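Local coordinates for protein A151R (African swine fever virus Georgia 2007/1, PDB 7CMA) that is a non-structural protein of the virus that binds a zinc ion and whose biochemical role is not firmly established, at residues Ile117-Phe120 and Trp121-Ser124; Ser44-Asn48 and Thr49-Phe53; Ile79-Trp82 and Ile83-Pro87. All blocks are in the same frame, centred on the assembly; numbering follows the deposited sequence.

Overall arrangement
All three contacts are local, and they follow one another along the chain without nesting or crossing. Contact 2 comes first: residues 44-53 close the tight turn joining strands 38-46 and 49-55 of the five-stranded antiparallel sheet. Contact 3, residues 79-87, covers the C-terminal part of helix 72-84 and the residues just after it; this helix packs against helix 3-28 and strands 30-35 and 90-94 of that same sheet, and the contact's centre is about 21 Å from that of contact 2. Contact 1, residues 117-124, forms the short helix 120-123 beside the smaller three-stranded sheet and the zinc site, with its centre about 37 Å from that of contact 3, across the centre of the chain.

Contact 1. Residues Ile117-Phe120 and Trp121-Ser124; sequences IKDF and WNVS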
loop_
_atom_site.group_PDB
_atom_site.type_symbol
_atom_site.label_atom_id
_atom_site.label_comp_id
_atom_site.label_asym_id
_atom_site.label_seq_id
_atom_site.Cartn_x
_atom_site.Cartn_y
_atom_site.Cartn_z
ATOM N N ILE A 117 24.663 19.550 6.955
ATOM C CA ILE A 117 26.084 19.985 6.897
ATOM C C ILE A 117 26.205 21.465 6.509
ATOM O O ILE A 117 25.502 21.891 5.598
ATOM C CB ILE A 117 26.853 19.086 5.912
ATOM C CG1 ILE A 117 26.634 17.598 6.193
ATOM C CG2 ILE A 117 28.327 19.445 5.876
ATOM C CD1 ILE A 117 27.026 17.161 7.583
ATOM N N LYS A 118 27.090 22.208 7.174
ATOM C CA LYS A 118 27.349 23.644 6.871
ATOM C C LYS A 118 28.576 23.755 5.952
ATOM O O LYS A 118 29.351 22.784 5.891
ATOM C CB LYS A 118 27.529 24.437 8.169
ATOM C CG LYS A 118 28.759 24.078 8.993
ATOM C CD LYS A 118 29.471 25.286 9.577
ATOM C CE LYS A 118 30.961 25.288 9.305
ATOM N NZ LYS A 118 31.446 26.634 8.915
ATOM N N ASP A 119 28.621 24.802 5.122
ATOM C CA ASP A 119 29.618 24.976 4.030
ATOM C C ASP A 119 29.699 23.673 3.222
ATOM O O ASP A 119 30.788 23.372 2.687
ATOM C CB ASP A 119 30.987 25.378 4.589
ATOM C CG ASP A 119 31.924 25.987 3.559
ATOM O OD1 ASP A 119 31.425 26.668 2.641
ATOM O OD2 ASP A 119 33.147 25.792 3.694
ATOM N N PHE A 120 28.575 22.958 3.120
ATOM C CA PHE A 120 28.472 21.639 2.439
ATOM C C PHE A 120 29.118 21.728 1.052
ATOM O O PHE A 120 29.877 20.811 0.676
ATOM C CB PHE A 120 27.007 21.202 2.343
ATOM C CG PHE A 120 26.787 19.891 1.630
ATOM C CD1 PHE A 120 27.052 18.686 2.263
ATOM C CD2 PHE A 120 26.329 19.861 0.322
ATOM C CE1 PHE A 120 26.843 17.482 1.609
ATOM C CE2 PHE A 120 26.135 18.656 -0.335
ATOM C CZ PHE A 120 26.386 17.469 0.312
ATOM N N TRP A 121 28.829 22.806 0.318
ATOM C CA TRP A 121 29.221 22.951 -1.109
ATOM C C TRP A 121 30.746 22.860 -1.241
ATOM O O TRP A 121 31.219 22.503 -2.337
ATOM C CB TRP A 121 28.681 24.263 -1.695
ATOM C CG TRP A 121 28.750 24.326 -3.190
ATOM C CD1 TRP A 121 27.918 23.707 -4.078
ATOM C CD2 TRP A 121 29.745 25.002 -3.982
ATOM N NE1 TRP A 121 28.311 23.968 -5.363
ATOM C CE2 TRP A 121 29.427 24.761 -5.337
ATOM C CE3 TRP A 121 30.860 25.795 -3.684
ATOM C CZ2 TRP A 121 30.185 25.284 -6.384
ATOM C CZ3 TRP A 121 31.606 26.313 -4.719
ATOM C CH2 TRP A 121 31.273 26.057 -6.050
ATOM N N ASN A 122 31.481 23.172 -0.169
ATOM C CA ASN A 122 32.961 23.318 -0.220
ATOM C C ASN A 122 33.617 22.171 0.558
ATOM O O ASN A 122 34.759 21.816 0.218
ATOM C CB ASN A 122 33.410 24.684 0.301
ATOM C CG ASN A 122 33.082 25.809 -0.659
ATOM O OD1 ASN A 122 33.744 25.971 -1.683
ATOM N ND2 ASN A 122 32.039 26.564 -0.356
ATOM N N VAL A 123 32.885 21.558 1.492
ATOM C CA VAL A 123 33.418 20.480 2.380
ATOM C C VAL A 123 33.021 19.108 1.809
ATOM O O VAL A 123 33.608 18.101 2.252
ATOM C CB VAL A 123 32.930 20.658 3.832
ATOM C CG1 VAL A 123 31.566 20.022 4.062
ATOM C CG2 VAL A 123 33.944 20.130 4.835
ATOM N N SER A 124 32.186 19.093 0.762
ATOM C CA SER A 124 31.622 17.858 0.150
ATOM C C SER A 124 32.583 17.312 -0.914
ATOM O O SER A 124 33.461 18.071 -1.357
ATOM C CB SER A 124 30.257 18.123 -0.438
ATOM O OG SER A 124 30.348 18.957 -1.583
#
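Asp-119 meets Asn-122 twice, once through its backbone carbonyl and once through its carboxylate. Asp-119 O takes Asn-122 N at 2.9 Å with an N-H...O angle of 158°, and the same oxygen also accepts Val-123 N at 3.0 Å, so two amides grip one carbonyl. In the second link Asn-122 ND2 reaches the syn side of Asp-119 OD1 at 3.1 Å, arriving from outside the carboxylate plane. With CG opposite the backbone N (chi1 -162°), the carboxylate of Asp-119 lies alongside Asn-122 CB and within reach of ND2. Asp-119 is at the N-cap position of helix 120-123, though its side chain makes no capping bond. The next i to i+4 bond, Ser-124 N to Phe-120 O at 2.9 Å, is bent and weak. Packing begins with a CH-pi contact: the CB methylene of Ser-124 sits over the centre of the Phe-120 ring, 4.0 Å from its centroid and only 9° off the normal, while Ser-124 OG is hydrogen-bonded to Gln-100 OE1. The side chains of Ile-117 and Val-123 cross at about a right angle, with CG2 of the former 3.8 Å from CG1 of the latter. Ile-117, Phe-120 and Val-123 all touch Tyr-102 of strand 99-104, and the side chain of Ile-117, next to the zinc ligand Cys-116, lies about 6 Å from the metal.

Contact 2. Residues Ser44-Asn48 and Thr49-Phe53; sequences SYIGN and TYKYF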
loop_
_atom_site.group_PDB
_atom_site.type_symbol
_atom_site.label_atom_id
_atom_site.label_comp_id
_atom_site.label_asym_id
_atom_site.label_seq_id
_atom_site.Cartn_x
_atom_site.Cartn_y
_atom_site.Cartn_z
ATOM N N SER A 44 19.669 8.900 -22.801
ATOM C CA SER A 44 19.834 10.364 -22.617
ATOM C C SER A 44 19.187 11.103 -23.787
ATOM O O SER A 44 19.326 10.640 -24.925
ATOM C CB SER A 44 21.286 10.725 -22.466
ATOM O OG SER A 44 21.812 10.164 -21.277
ATOM N N TYR A 45 18.423 12.150 -23.489
ATOM C CA TYR A 45 17.841 13.071 -24.494
ATOM C C TYR A 45 18.937 14.018 -24.990
ATOM O O TYR A 45 19.439 14.799 -24.169
ATOM C CB TYR A 45 16.662 13.835 -23.897
ATOM C CG TYR A 45 15.806 14.537 -24.917
ATOM C CD1 TYR A 45 14.925 13.828 -25.716
ATOM C CD2 TYR A 45 15.924 15.901 -25.131
ATOM C CE1 TYR A 45 14.138 14.465 -26.662
ATOM C CE2 TYR A 45 15.142 16.554 -26.070
ATOM C CZ TYR A 45 14.250 15.833 -26.841
ATOM O OH TYR A 45 13.494 16.464 -27.782
ATOM N N ILE A 46 19.452 13.751 -26.193
ATOM C CA ILE A 46 20.497 14.559 -26.891
ATOM C C ILE A 46 19.928 15.026 -28.233
ATOM O O ILE A 46 19.551 14.161 -29.044
ATOM C CB ILE A 46 21.789 13.739 -27.080
ATOM C CG1 ILE A 46 22.026 12.784 -25.905
ATOM C CG2 ILE A 46 22.976 14.661 -27.327
ATOM C CD1 ILE A 46 23.471 12.628 -25.506
ATOM N N GLY A 47 19.822 16.343 -28.428
ATOM C CA GLY A 47 19.231 16.955 -29.633
ATOM C C GLY A 47 17.716 17.034 -29.534
ATOM O O GLY A 47 17.220 17.771 -28.661
ATOM N N ASN A 48 17.009 16.231 -30.332
ATOM C CA ASN A 48 15.523 16.183 -30.364
ATOM C C ASN A 48 15.051 14.730 -30.212
ATOM O O ASN A 48 13.831 14.498 -30.338
ATOM C CB ASN A 48 14.965 16.828 -31.637
ATOM C CG ASN A 48 15.797 16.530 -32.865
ATOM O OD1 ASN A 48 16.026 15.369 -33.199
ATOM N ND2 ASN A 48 16.238 17.572 -33.554
ATOM N N THR A 49 15.962 13.810 -29.864
ATOM C CA THR A 49 15.641 12.365 -29.692
ATOM C C THR A 49 16.385 11.792 -28.481
ATOM O O THR A 49 17.478 12.299 -28.149
ATOM C CB THR A 49 15.978 11.549 -30.948
ATOM O OG1 THR A 49 17.395 11.556 -31.123
ATOM C CG2 THR A 49 15.301 12.078 -32.195
ATOM N N TYR A 50 15.889 10.667 -27.970
ATOM C CA TYR A 50 16.583 9.824 -26.968
ATOM C C TYR A 50 17.580 8.920 -27.689
ATOM O O TYR A 50 17.277 8.460 -28.807
ATOM C CB TYR A 50 15.571 9.011 -26.161
ATOM C CG TYR A 50 14.818 9.797 -25.117
ATOM C CD1 TYR A 50 15.376 10.045 -23.875
ATOM C CD2 TYR A 50 13.542 10.277 -25.361
ATOM C CE1 TYR A 50 14.691 10.755 -22.905
ATOM C CE2 TYR A 50 12.840 10.981 -24.398
ATOM C CZ TYR A 50 13.408 11.203 -23.158
ATOM O OH TYR A 50 12.712 11.867 -22.190
ATOM N N LYS A 51 18.777 8.779 -27.113
ATOM C CA LYS A 51 19.842 7.866 -27.602
ATOM C C LYS A 51 20.089 6.781 -26.552
ATOM O O LYS A 51 20.137 7.117 -25.348
ATOM C CB LYS A 51 21.123 8.652 -27.896
ATOM C CG LYS A 51 21.221 9.207 -29.309
ATOM C CD LYS A 51 20.559 10.554 -29.482
ATOM C CE LYS A 51 20.989 11.259 -30.751
ATOM N NZ LYS A 51 20.062 12.361 -31.101
ATOM N N TYR A 52 20.194 5.529 -27.003
ATOM C CA TYR A 52 20.425 4.337 -26.146
ATOM C C TYR A 52 21.866 3.857 -26.339
ATOM O O TYR A 52 22.169 3.301 -27.413
ATOM C CB TYR A 52 19.411 3.240 -26.482
ATOM C CG TYR A 52 19.594 1.948 -25.726
ATOM C CD1 TYR A 52 19.632 1.931 -24.340
ATOM C CD2 TYR A 52 19.641 0.731 -26.388
ATOM C CE1 TYR A 52 19.768 0.745 -23.635
ATOM C CE2 TYR A 52 19.777 -0.463 -25.698
ATOM C CZ TYR A 52 19.841 -0.456 -24.316
ATOM O OH TYR A 52 19.951 -1.627 -23.624
ATOM N N PHE A 53 22.745 4.233 -25.401
ATOM C CA PHE A 53 24.170 3.810 -25.334
ATOM C C PHE A 53 24.273 2.510 -24.532
ATOM O O PHE A 53 23.823 2.481 -23.370
ATOM C CB PHE A 53 25.033 4.896 -24.685
ATOM C CG PHE A 53 24.832 6.285 -25.232
ATOM C CD1 PHE A 53 25.476 6.692 -26.393
ATOM C CD2 PHE A 53 24.060 7.211 -24.548
ATOM C CE1 PHE A 53 25.307 7.980 -26.880
ATOM C CE2 PHE A 53 23.876 8.491 -25.051
ATOM C CZ PHE A 53 24.483 8.866 -26.227
#
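Backbone hydrogen bonds between Ser-44 and Lys-51 set the register. Lys-51 N reaches Ser-44 O at 2.9 Å and Ser-44 N returns to Lys-51 O at 3.1 Å, which makes them an antiparallel hydrogen-bonded pair. Nearer the turn, Ile-46 N bonds to Thr-49 O at 3.1 Å.

Side-chain polar links complete the turn. The Lys-51 chain bends at chi2 (86°) and folds back along its strand, bringing NZ to 2.8 Å from Ile-46 O and, equally, 2.8 Å from Thr-49 OG1. The ammonium therefore bridges both ends of the turn. As Ile-46 O and Thr-49 O lie close together, its positive charge may ease the crowding of these two acceptors. Thr-49 OG1 is also bonded to Asp-66, which makes a long, weak ion pair with Lys-51.

Aromatic contacts occupy the opposite face of the sheet. Tyr-45 and Tyr-50, a non-hydrogen-bonded pair, form a T-shaped stack with planes at 68°: the edge of Tyr-45 points at the face of Tyr-50, with CD1 of Tyr-45 standing 3.7 Å above the centre of the Tyr-50 ring. Tyr-50 OH is bonded to Ser-72 at the start of helix 72-84.

Apolar packing on the Lys-51 side is lighter, with Ile-46 CD1 at the edge of Phe-53, 4.0 Å from CZ.

Gly-47, at positive phi, and Asn-48 make the two-residue loop of a tight beta hairpin, whose strands 38-46 and 49-55 are neighbours in the five-stranded antiparallel sheet.

Contact 3. Residues Ile79-Trp82 and Ile83-Pro87; sequences IYNW and IIKNP
Ile-84 lies over one face of the Tyr-80 ring, one turn along the helix, and this pair forms a tight part of the contact. Ile-84 CB stands 3.8 Å above the plane of the Tyr-80 ring, displaced toward the rim, a CH-pi contact with the CB-to-centroid line 24° off the normal. The Ile-84 CG1 branch, anti to the backbone N (chi1 -158°), runs out toward the phenol end and comes within 3.4 Å of Tyr-80 OH. The backbone bond from Ile-84 N to Tyr-80 O, 2.9 Å and nearly along the C=O axis, sets the one-turn spacing that lets the two side chains meet.

Ile-83 is packed from two directions. Its CG1 meets Trp-82 CE3 at 3.7 Å, the two side chains crossing at about a right angle, while its CD1 touches Ile-79 CG2 at 4.1 Å. In the backbone, Ile-83 N bonds to Ile-79 O at 3.0 Å. Ile-79 and Trp-82 go on to touch Ile-92 of strand 90-94, and Tyr-80 packs on Leu-17 and Ile-18 of helix 3-28.

The solvent side is looser and polar. Lys-85, bent at chi2 and chi4, curls back so that NZ bonds to Asn-81 O at 3.1 Å; the donor is tilted 35° from the carbonyl plane and approaches well to the side of the C=O direction. Both residues also touch a crystal neighbour, so this conformation may partly reflect the lattice.

Such i to i+4 bonding, with Ile-79, Tyr-80 and Trp-82 turned to the fold and a lysine on the outer side, is characteristic of an amphipathic alpha-helix, here helix 72-84 packed against helix 3-28 and against strands 30-35 and 90-94 of the five-stranded antiparallel sheet.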
loop_
_atom_site.group_PDB
_atom_site.type_symbol
_atom_site.label_atom_id
_atom_site.label_comp_id
_atom_site.label_asym_id
_atom_site.label_seq_id
_atom_site.Cartn_x
_atom_site.Cartn_y
_atom_site.Cartn_z
ATOM N N ILE A 79 12.083 0.300 -19.920
ATOM C CA ILE A 79 12.973 0.278 -18.723
ATOM C C ILE A 79 12.327 -0.585 -17.625
ATOM O O ILE A 79 13.054 -1.397 -17.030
ATOM C CB ILE A 79 13.298 1.706 -18.244
ATOM C CG1 ILE A 79 14.118 2.470 -19.287
ATOM C CG2 ILE A 79 14.000 1.672 -16.894
ATOM C CD1 ILE A 79 14.363 3.917 -18.940
ATOM N N TYR A 80 11.001 -0.501 -17.446
ATOM C CA TYR A 80 10.273 -1.361 -16.469
ATOM C C TYR A 80 10.393 -2.835 -16.881
ATOM O O TYR A 80 10.597 -3.685 -16.007
ATOM C CB TYR A 80 8.795 -0.982 -16.362
ATOM C CG TYR A 80 7.957 -2.010 -15.641
ATOM C CD1 TYR A 80 7.917 -2.052 -14.258
ATOM C CD2 TYR A 80 7.298 -3.015 -16.337
ATOM C CE1 TYR A 80 7.211 -3.034 -13.582
ATOM C CE2 TYR A 80 6.551 -3.979 -15.678
ATOM C CZ TYR A 80 6.524 -4.000 -14.296
ATOM O OH TYR A 80 5.803 -4.957 -13.641
ATOM N N ASN A 81 10.247 -3.124 -18.175
ATOM C CA ASN A 81 10.278 -4.516 -18.703
ATOM C C ASN A 81 11.664 -5.122 -18.441
ATOM O O ASN A 81 11.713 -6.268 -17.960
ATOM C CB ASN A 81 9.880 -4.569 -20.178
ATOM C CG ASN A 81 8.386 -4.420 -20.383
ATOM O OD1 ASN A 81 7.598 -4.654 -19.467
ATOM N ND2 ASN A 81 7.986 -4.002 -21.571
ATOM N N TRP A 82 12.713 -4.297 -18.508
ATOM C CA TRP A 82 14.110 -4.687 -18.174
ATOM C C TRP A 82 14.227 -4.964 -16.668
ATOM O O TRP A 82 14.858 -5.969 -16.296
ATOM C CB TRP A 82 15.092 -3.604 -18.637
ATOM C CG TRP A 82 16.501 -3.795 -18.165
ATOM C CD1 TRP A 82 17.447 -4.614 -18.711
ATOM C CD2 TRP A 82 17.176 -3.037 -17.143
ATOM N NE1 TRP A 82 18.635 -4.477 -18.046
ATOM C CE2 TRP A 82 18.508 -3.498 -17.096
ATOM C CE3 TRP A 82 16.770 -2.062 -16.227
ATOM C CZ2 TRP A 82 19.436 -3.005 -16.176
ATOM C CZ3 TRP A 82 17.691 -1.563 -15.333
ATOM C CH2 TRP A 82 18.998 -2.045 -15.295
ATOM N N ILE A 83 13.666 -4.084 -15.833
ATOM C CA ILE A 83 13.756 -4.207 -14.347
ATOM C C ILE A 83 13.074 -5.510 -13.919
ATOM O O ILE A 83 13.691 -6.273 -13.160
ATOM C CB ILE A 83 13.139 -2.986 -13.641
ATOM C CG1 ILE A 83 14.054 -1.757 -13.724
ATOM C CG2 ILE A 83 12.789 -3.330 -12.201
ATOM C CD1 ILE A 83 13.356 -0.451 -13.396
ATOM N N ILE A 84 11.816 -5.706 -14.325
ATOM C CA ILE A 84 10.899 -6.705 -13.702
ATOM C C ILE A 84 11.394 -8.123 -14.016
ATOM O O ILE A 84 11.042 -9.046 -13.250
ATOM C CB ILE A 84 9.446 -6.487 -14.169
ATOM C CG1 ILE A 84 8.446 -7.107 -13.189
ATOM C CG2 ILE A 84 9.250 -7.006 -15.587
ATOM C CD1 ILE A 84 8.602 -6.624 -11.758
ATOM N N LYS A 85 12.262 -8.264 -15.028
ATOM C CA LYS A 85 12.839 -9.571 -15.461
ATOM C C LYS A 85 13.864 -10.048 -14.424
ATOM O O LYS A 85 14.070 -11.273 -14.305
ATOM C CB LYS A 85 13.493 -9.438 -16.842
ATOM C CG LYS A 85 12.530 -9.393 -18.022
ATOM C CD LYS A 85 11.167 -9.977 -17.723
ATOM C CE LYS A 85 10.185 -9.799 -18.863
ATOM N NZ LYS A 85 9.726 -8.392 -18.974
ATOM N N ASN A 86 14.514 -9.110 -13.735
ATOM C CA ASN A 86 15.642 -9.408 -12.816
ATOM C C ASN A 86 15.678 -8.347 -11.719
ATOM O O ASN A 86 16.636 -7.583 -11.618
ATOM C CB ASN A 86 16.965 -9.491 -13.581
ATOM C CG ASN A 86 18.106 -9.986 -12.722
ATOM O OD1 ASN A 86 17.890 -10.430 -11.600
ATOM N ND2 ASN A 86 19.324 -9.864 -13.220
ATOM N N PRO A 87 14.609 -8.233 -10.898
ATOM C CA PRO A 87 14.369 -7.025 -10.108
ATOM C C PRO A 87 15.379 -6.833 -8.967
ATOM O O PRO A 87 15.428 -5.752 -8.417
ATOM C CB PRO A 87 12.951 -7.234 -9.551
ATOM C CG PRO A 87 12.786 -8.744 -9.509
ATOM C CD PRO A 87 13.573 -9.257 -10.700
#